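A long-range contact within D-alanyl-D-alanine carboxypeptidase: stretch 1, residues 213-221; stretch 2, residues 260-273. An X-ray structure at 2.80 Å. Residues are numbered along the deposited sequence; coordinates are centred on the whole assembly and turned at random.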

HETATM    1  N   MSE A 213     -13.012  17.373   4.466  1.00 25.59           N
HETATM    2  CA  MSE A 213     -14.106  16.399   4.424  1.00 23.76           C
HETATM    3  C   MSE A 213     -14.668  16.026   5.788  1.00 21.48           C
HETATM    4  O   MSE A 213     -14.017  16.191   6.812  1.00 21.60           O
HETATM    5  CB  MSE A 213     -13.629  15.131   3.714  1.00 25.11           C
HETATM    6  CG  MSE A 213     -12.909  15.401   2.406  1.00 27.23           C
HETATM    7 SE   MSE A 213     -14.007  15.269   0.829  1.00 29.93          SE
HETATM    8  CE  MSE A 213     -15.769  15.376   1.590  1.00 32.02           C
ATOM      9  N   PRO A 214     -15.894  15.495   5.808  1.00 21.19           N
ATOM     10  CA  PRO A 214     -16.588  15.083   7.028  1.00 21.38           C
ATOM     11  C   PRO A 214     -15.773  14.312   8.059  1.00 21.22           C
ATOM     12  O   PRO A 214     -15.668  14.740   9.202  1.00 25.01           O
ATOM     13  CB  PRO A 214     -17.752  14.259   6.489  1.00 21.37           C
ATOM     14  CG  PRO A 214     -18.110  15.012   5.260  1.00 21.80           C
ATOM     15  CD  PRO A 214     -16.749  15.264   4.631  1.00 21.49           C
ATOM     16  N   ALA A 215     -15.202  13.183   7.659  1.00 19.46           N
ATOM     17  CA  ALA A 215     -14.441  12.353   8.584  1.00 16.58           C
ATOM     18  C   ALA A 215     -12.946  12.623   8.597  1.00 16.65           C
ATOM     19  O   ALA A 215     -12.151  11.722   8.868  1.00 17.66           O
ATOM     20  CB  ALA A 215     -14.704  10.884   8.280  1.00 17.30           C
ATOM     21  N   TYR A 216     -12.575  13.868   8.315  1.00 16.18           N
ATOM     22  CA  TYR A 216     -11.175  14.297   8.293  1.00 14.55           C
ATOM     23  C   TYR A 216     -10.381  13.850   9.518  1.00 16.64           C
ATOM     24  O   TYR A 216     -10.889  13.858  10.640  1.00 21.27           O
ATOM     25  CB  TYR A 216     -11.103  15.820   8.207  1.00 11.03           C
ATOM     26  CG  TYR A 216      -9.707  16.393   8.343  1.00 11.38           C
ATOM     27  CD1 TYR A 216      -8.879  16.548   7.230  1.00 11.60           C
ATOM     28  CD2 TYR A 216      -9.205  16.762   9.589  1.00 11.31           C
ATOM     29  CE1 TYR A 216      -7.586  17.058   7.356  1.00 10.22           C
ATOM     30  CE2 TYR A 216      -7.914  17.271   9.724  1.00 11.35           C
ATOM     31  CZ  TYR A 216      -7.112  17.415   8.606  1.00 11.75           C
ATOM     32  OH  TYR A 216      -5.833  17.906   8.744  1.00 17.75           O
ATOM     33  N   ARG A 217      -9.127  13.479   9.286  1.00 15.22           N
ATOM     34  CA  ARG A 217      -8.205  13.059  10.334  1.00 16.64           C
ATOM     35  C   ARG A 217      -6.831  13.481   9.812  1.00 16.77           C
ATOM     36  O   ARG A 217      -6.322  12.932   8.833  1.00 16.94           O
ATOM     37  CB  ARG A 217      -8.308  11.538  10.563  1.00 18.28           C
ATOM     38  CG  ARG A 217      -7.035  10.817  11.043  1.00 21.59           C
ATOM     39  CD  ARG A 217      -6.635  11.042  12.499  1.00 18.24           C
ATOM     40  NE  ARG A 217      -7.398  10.226  13.443  1.00 20.17           N
ATOM     41  CZ  ARG A 217      -6.923   9.778  14.606  1.00 21.17           C
ATOM     42  NH1 ARG A 217      -5.678  10.042  14.976  1.00 21.49           N
ATOM     43  NH2 ARG A 217      -7.705   9.100  15.428  1.00 20.22           N
ATOM     44  N   GLY A 218      -6.261  14.492  10.456  1.00 17.36           N
ATOM     45  CA  GLY A 218      -4.971  15.013  10.047  1.00 16.73           C
ATOM     46  C   GLY A 218      -3.903  13.972   9.776  1.00 17.73           C
ATOM     47  O   GLY A 218      -3.617  13.123  10.625  1.00 17.66           O
ATOM     48  N   GLY A 219      -3.306  14.049   8.587  1.00 16.86           N
ATOM     49  CA  GLY A 219      -2.256  13.118   8.215  1.00 15.80           C
ATOM     50  C   GLY A 219      -2.601  12.194   7.060  1.00 15.28           C
ATOM     51  O   GLY A 219      -1.733  11.802   6.284  1.00 14.97           O
ATOM     52  N   PHE A 220      -3.876  11.863   6.935  1.00 15.03           N
ATOM     53  CA  PHE A 220      -4.329  10.908   5.919  1.00 17.17           C
ATOM     54  C   PHE A 220      -4.042  11.452   4.512  1.00 17.75           C
ATOM     55  O   PHE A 220      -3.815  12.638   4.300  1.00 20.77           O
ATOM     56  CB  PHE A 220      -5.843  10.658   6.124  1.00 16.82           C
ATOM     57  CG  PHE A 220      -6.097   9.406   6.928  1.00 17.58           C
ATOM     58  CD1 PHE A 220      -6.176   9.483   8.308  1.00 18.01           C
ATOM     59  CD2 PHE A 220      -6.097   8.151   6.328  1.00 14.71           C
ATOM     60  CE1 PHE A 220      -6.154   8.330   9.076  1.00 18.24           C
ATOM     61  CE2 PHE A 220      -6.102   7.007   7.112  1.00 13.10           C
ATOM     62  CZ  PHE A 220      -6.108   7.091   8.489  1.00 14.87           C
ATOM     63  N   ASP A 221      -3.951  10.506   3.554  1.00 16.41           N
ATOM     64  CA  ASP A 221      -3.800  10.833   2.120  1.00 19.21           C
ATOM     65  C   ASP A 221      -4.010   9.577   1.257  1.00 21.24           C
ATOM     66  O   ASP A 221      -3.549   9.491   0.135  1.00 18.72           O
ATOM     67  CB  ASP A 221      -2.429  11.463   1.829  1.00 20.08           C
ATOM     68  CG  ASP A 221      -1.294  10.676   2.472  1.00 22.99           C
ATOM     69  OD1 ASP A 221      -1.559   9.800   3.280  1.00 26.34           O
ATOM     70  OD2 ASP A 221      -0.142  10.961   2.173  1.00 24.45           O
ATOM     71  N   PRO A 260     -22.698   6.855   8.555  1.00 20.84           N
ATOM     72  CA  PRO A 260     -22.361   6.363   7.215  1.00 20.81           C
ATOM     73  C   PRO A 260     -20.859   6.274   7.057  1.00 19.33           C
ATOM     74  O   PRO A 260     -20.366   5.590   6.173  1.00 21.34           O
ATOM     75  CB  PRO A 260     -22.960   7.421   6.293  1.00 20.61           C
ATOM     76  CG  PRO A 260     -24.122   7.941   7.092  1.00 22.27           C
ATOM     77  CD  PRO A 260     -23.514   8.075   8.469  1.00 20.90           C
ATOM     78  N   TYR A 261     -20.140   6.973   7.928  1.00 19.83           N
ATOM     79  CA  TYR A 261     -18.686   6.994   7.889  1.00 19.18           C
ATOM     80  C   TYR A 261     -18.064   6.039   8.903  1.00 19.21           C
ATOM     81  O   TYR A 261     -16.926   6.237   9.333  1.00 19.47           O
ATOM     82  CB  TYR A 261     -18.180   8.408   8.164  1.00 21.10           C
ATOM     83  CG  TYR A 261     -18.934   9.500   7.438  1.00 24.69           C
ATOM     84  CD1 TYR A 261     -19.185   9.419   6.068  1.00 26.55           C
ATOM     85  CD2 TYR A 261     -19.378  10.633   8.121  1.00 25.78           C
ATOM     86  CE1 TYR A 261     -19.861  10.444   5.396  1.00 27.91           C
ATOM     87  CE2 TYR A 261     -20.049  11.659   7.463  1.00 24.78           C
ATOM     88  CZ  TYR A 261     -20.288  11.559   6.106  1.00 27.20           C
ATOM     89  OH  TYR A 261     -20.960  12.575   5.465  1.00 26.84           O
ATOM     90  N   ALA A 262     -18.808   5.007   9.286  1.00 18.46           N
ATOM     91  CA  ALA A 262     -18.323   4.023  10.247  1.00 18.27           C
ATOM     92  C   ALA A 262     -16.924   3.460   9.902  1.00 19.21           C
ATOM     93  O   ALA A 262     -16.077   3.291  10.788  1.00 19.32           O
ATOM     94  CB  ALA A 262     -19.336   2.887  10.362  1.00 17.30           C
ATOM     95  N   ARG A 263     -16.687   3.177   8.622  1.00 17.77           N
ATOM     96  CA  ARG A 263     -15.404   2.642   8.167  1.00 16.43           C
ATOM     97  C   ARG A 263     -14.244   3.579   8.502  1.00 16.02           C
ATOM     98  O   ARG A 263     -13.131   3.131   8.803  1.00 12.41           O
ATOM     99  CB  ARG A 263     -15.435   2.412   6.654  1.00 18.45           C
ATOM    100  CG  ARG A 263     -15.355   3.688   5.827  1.00 20.95           C
ATOM    101  CD  ARG A 263     -15.498   3.371   4.349  1.00 25.01           C
ATOM    102  NE  ARG A 263     -16.828   2.847   4.047  1.00 27.64           N
ATOM    103  CZ  ARG A 263     -17.193   2.349   2.870  1.00 28.25           C
ATOM    104  NH1 ARG A 263     -16.329   2.297   1.865  1.00 29.18           N
ATOM    105  NH2 ARG A 263     -18.433   1.909   2.699  1.00 27.21           N
ATOM    106  N   PHE A 264     -14.500   4.883   8.431  1.00 13.68           N
ATOM    107  CA  PHE A 264     -13.465   5.860   8.738  1.00 12.94           C
ATOM    108  C   PHE A 264     -13.383   6.046  10.243  1.00 11.76           C
ATOM    109  O   PHE A 264     -12.296   6.171  10.804  1.00 10.50           O
ATOM    110  CB  PHE A 264     -13.772   7.182   8.040  1.00 10.50           C
ATOM    111  CG  PHE A 264     -13.919   7.044   6.561  1.00 11.82           C
ATOM    112  CD1 PHE A 264     -12.898   6.475   5.803  1.00 10.72           C
ATOM    113  CD2 PHE A 264     -15.094   7.432   5.925  1.00 10.57           C
ATOM    114  CE1 PHE A 264     -13.046   6.292   4.433  1.00 10.51           C
ATOM    115  CE2 PHE A 264     -15.255   7.253   4.552  1.00  9.08           C
ATOM    116  CZ  PHE A 264     -14.230   6.681   3.804  1.00 10.35           C
ATOM    117  N   THR A 265     -14.544   6.052  10.891  1.00 12.14           N
ATOM    118  CA  THR A 265     -14.614   6.194  12.340  1.00 13.80           C
ATOM    119  C   THR A 265     -13.816   5.044  12.942  1.00 14.52           C
ATOM    120  O   THR A 265     -13.032   5.228  13.875  1.00 14.67           O
ATOM    121  CB  THR A 265     -16.065   6.092  12.849  1.00 14.78           C
ATOM    122  OG1 THR A 265     -16.886   7.051  12.171  1.00 14.11           O
ATOM    123  CG2 THR A 265     -16.118   6.357  14.343  1.00 12.29           C
ATOM    124  N   ALA A 266     -14.033   3.854  12.385  1.00 13.85           N
ATOM    125  CA  ALA A 266     -13.353   2.647  12.824  1.00 13.26           C
ATOM    126  C   ALA A 266     -11.857   2.775  12.594  1.00 13.66           C
ATOM    127  O   ALA A 266     -11.060   2.336  13.417  1.00 14.34           O
ATOM    128  CB  ALA A 266     -13.899   1.449  12.068  1.00 14.79           C
ATOM    129  N   THR A 267     -11.483   3.372  11.463  1.00 14.57           N
ATOM    130  CA  THR A 267     -10.073   3.574  11.132  1.00 14.21           C
ATOM    131  C   THR A 267      -9.491   4.596  12.096  1.00 13.98           C
ATOM    132  O   THR A 267      -8.414   4.396  12.658  1.00 14.60           O
ATOM    133  CB  THR A 267      -9.870   4.114   9.693  1.00 12.77           C
ATOM    134  OG1 THR A 267     -10.330   3.149   8.738  1.00 12.01           O
ATOM    135  CG2 THR A 267      -8.388   4.399   9.443  1.00  9.48           C
ATOM    136  N   SER A 268     -10.204   5.699  12.278  1.00 14.52           N
ATOM    137  CA  SER A 268      -9.748   6.726  13.198  1.00 14.40           C
ATOM    138  C   SER A 268      -9.591   6.073  14.572  1.00 12.97           C
ATOM    139  O   SER A 268      -8.683   6.401  15.332  1.00  9.93           O
ATOM    140  CB  SER A 268     -10.764   7.867  13.268  1.00 11.87           C
ATOM    141  OG  SER A 268     -10.229   8.948  14.006  1.00 15.56           O
ATOM    142  N   SER A 269     -10.469   5.123  14.872  1.00 13.72           N
ATOM    143  CA  SER A 269     -10.418   4.428  16.148  1.00 16.97           C
ATOM    144  C   SER A 269      -9.161   3.580  16.244  1.00 19.00           C
ATOM    145  O   SER A 269      -8.503   3.533  17.284  1.00 20.02           O
ATOM    146  CB  SER A 269     -11.640   3.536  16.304  1.00 18.85           C
ATOM    147  OG  SER A 269     -11.572   2.826  17.524  1.00 24.79           O
ATOM    148  N   LEU A 270      -8.837   2.910  15.143  1.00 19.64           N
ATOM    149  CA  LEU A 270      -7.661   2.057  15.073  1.00 19.00           C
ATOM    150  C   LEU A 270      -6.376   2.861  15.241  1.00 19.53           C
ATOM    151  O   LEU A 270      -5.409   2.379  15.829  1.00 21.82           O
ATOM    152  CB  LEU A 270      -7.645   1.301  13.735  1.00 18.28           C
ATOM    153  CG  LEU A 270      -6.423   0.461  13.328  1.00 17.52           C
ATOM    154  CD1 LEU A 270      -5.950  -0.415  14.472  1.00 14.98           C
ATOM    155  CD2 LEU A 270      -6.793  -0.391  12.125  1.00 18.33           C
HETATM  156  N   MSE A 271      -6.367   4.090  14.734  1.00 20.79           N
HETATM  157  CA  MSE A 271      -5.178   4.927  14.828  1.00 21.70           C
HETATM  158  C   MSE A 271      -4.936   5.519  16.207  1.00 23.10           C
HETATM  159  O   MSE A 271      -3.784   5.755  16.589  1.00 21.38           O
HETATM  160  CB  MSE A 271      -5.223   6.026  13.771  1.00 22.17           C
HETATM  161  CG  MSE A 271      -5.084   5.486  12.351  1.00 25.12           C
HETATM  162 SE   MSE A 271      -3.293   4.904  11.833  1.00 27.21          SE
HETATM  163  CE  MSE A 271      -2.464   4.610  13.528  1.00 31.67           C
ATOM    164  N   ASP A 272      -6.012   5.762  16.954  1.00 22.88           N
ATOM    165  CA  ASP A 272      -5.871   6.291  18.305  1.00 21.37           C
ATOM    166  C   ASP A 272      -5.144   5.226  19.115  1.00 20.11           C
ATOM    167  O   ASP A 272      -4.314   5.532  19.964  1.00 21.78           O
ATOM    168  CB  ASP A 272      -7.236   6.572  18.941  1.00 21.89           C
ATOM    169  CG  ASP A 272      -7.848   7.884  18.479  1.00 22.16           C
ATOM    170  OD1 ASP A 272      -7.185   8.931  18.602  1.00 22.96           O
ATOM    171  OD2 ASP A 272      -9.004   7.872  18.004  1.00 25.75           O
ATOM    172  N   TYR A 273      -5.465   3.968  18.842  1.00 20.25           N
ATOM    173  CA  TYR A 273      -4.839   2.854  19.538  1.00 20.22           C
ATOM    174  C   TYR A 273      -3.359   2.798  19.211  1.00 20.90           C
ATOM    175  O   TYR A 273      -2.505   2.810  20.104  1.00 21.00           O
ATOM    176  CB  TYR A 273      -5.487   1.537  19.116  1.00 20.81           C
ATOM    177  CG  TYR A 273      -4.723   0.301  19.552  1.00 23.72           C
ATOM    178  CD1 TYR A 273      -4.618  -0.041  20.897  1.00 22.31           C
ATOM    179  CD2 TYR A 273      -4.104  -0.527  18.611  1.00 23.98           C
ATOM    180  CE1 TYR A 273      -3.921  -1.173  21.294  1.00 23.76           C
ATOM    181  CE2 TYR A 273      -3.404  -1.663  19.001  1.00 23.63           C
ATOM    182  CZ  TYR A 273      -3.316  -1.979  20.343  1.00 24.97           C
ATOM    183  OH  TYR A 273      -2.606  -3.090  20.741  1.00 29.42           O
TER
HETATM  184  O   HOH W   1     -11.331  11.661  13.323  1.00 30.53           O

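Stretch 1 is mostly loop, opening with a type I beta turn from Met-213 to Tyr-216 that is closed by the backbone bond from Tyr-216 N to Met-213 O (3.1 Å). Stretch 2 is a helix from Ala-262 onward, with Tyr-261 at its N-cap position. The loop runs along the helix: Ala-215 CA lies 6.6 Å from Phe-264 CA, and Arg-217 CA lies 7.1 Å from Ser-268 CA, so two residues of extended loop span one turn of helix. No backbone hydrogen bonds join the stretches; side chains do the work, burying 404 Å² in all.

Near the start of the helix the contact is apolar. Pro-214 CB packs 3.6 Å from Tyr-261 CE2; proline's ring restrains phi near the -44° found in the turn and offers apolar carbon to the broad tyrosine ring. Ala-215 CB sits 3.8 Å from Phe-264 CB. The small methyl of alanine suits this place, where loop and helix come close.

Arg-217 contributes most, with 93 Å² covered. Its chain, t at chi1 and p at chi2 and chi3, carries the guanidinium to the helix, where Arg-217 NE and NH2 both donate to Ser-268 OG (3.2 and 2.9 Å). A serine suits this spot because its short side chain, in the t rotamer, places one oxygen where two N–H groups can share it. The same oxygen also bonds a water (Ser-268 OG to water O, 3.0 Å), which in turn donates a weak bond to Tyr-216 O (3.5 Å). One helical turn on, Asp-272 lies at the guanidinium edge and supplies the opposite charge: Arg-217 NH2 forms a salt bridge with Asp-272 OD2 (3.1 Å) and a weak hydrogen bond to OD1 (3.2 Å). Met-271 CB covers one guanidinium face, 4.2 Å from Arg-217 CZ.

The buried Phe-220 ring, large and apolar, reaches the helix through CZ, 3.7 Å from Thr-267 CG2 and 4.3 Å from Met-271 CG. Threonine suits this buried site: Thr-267 OG1 donates to Arg-263 O (2.8 Å), pairing the hydroxyl within the helix, while CG2 meets the ring.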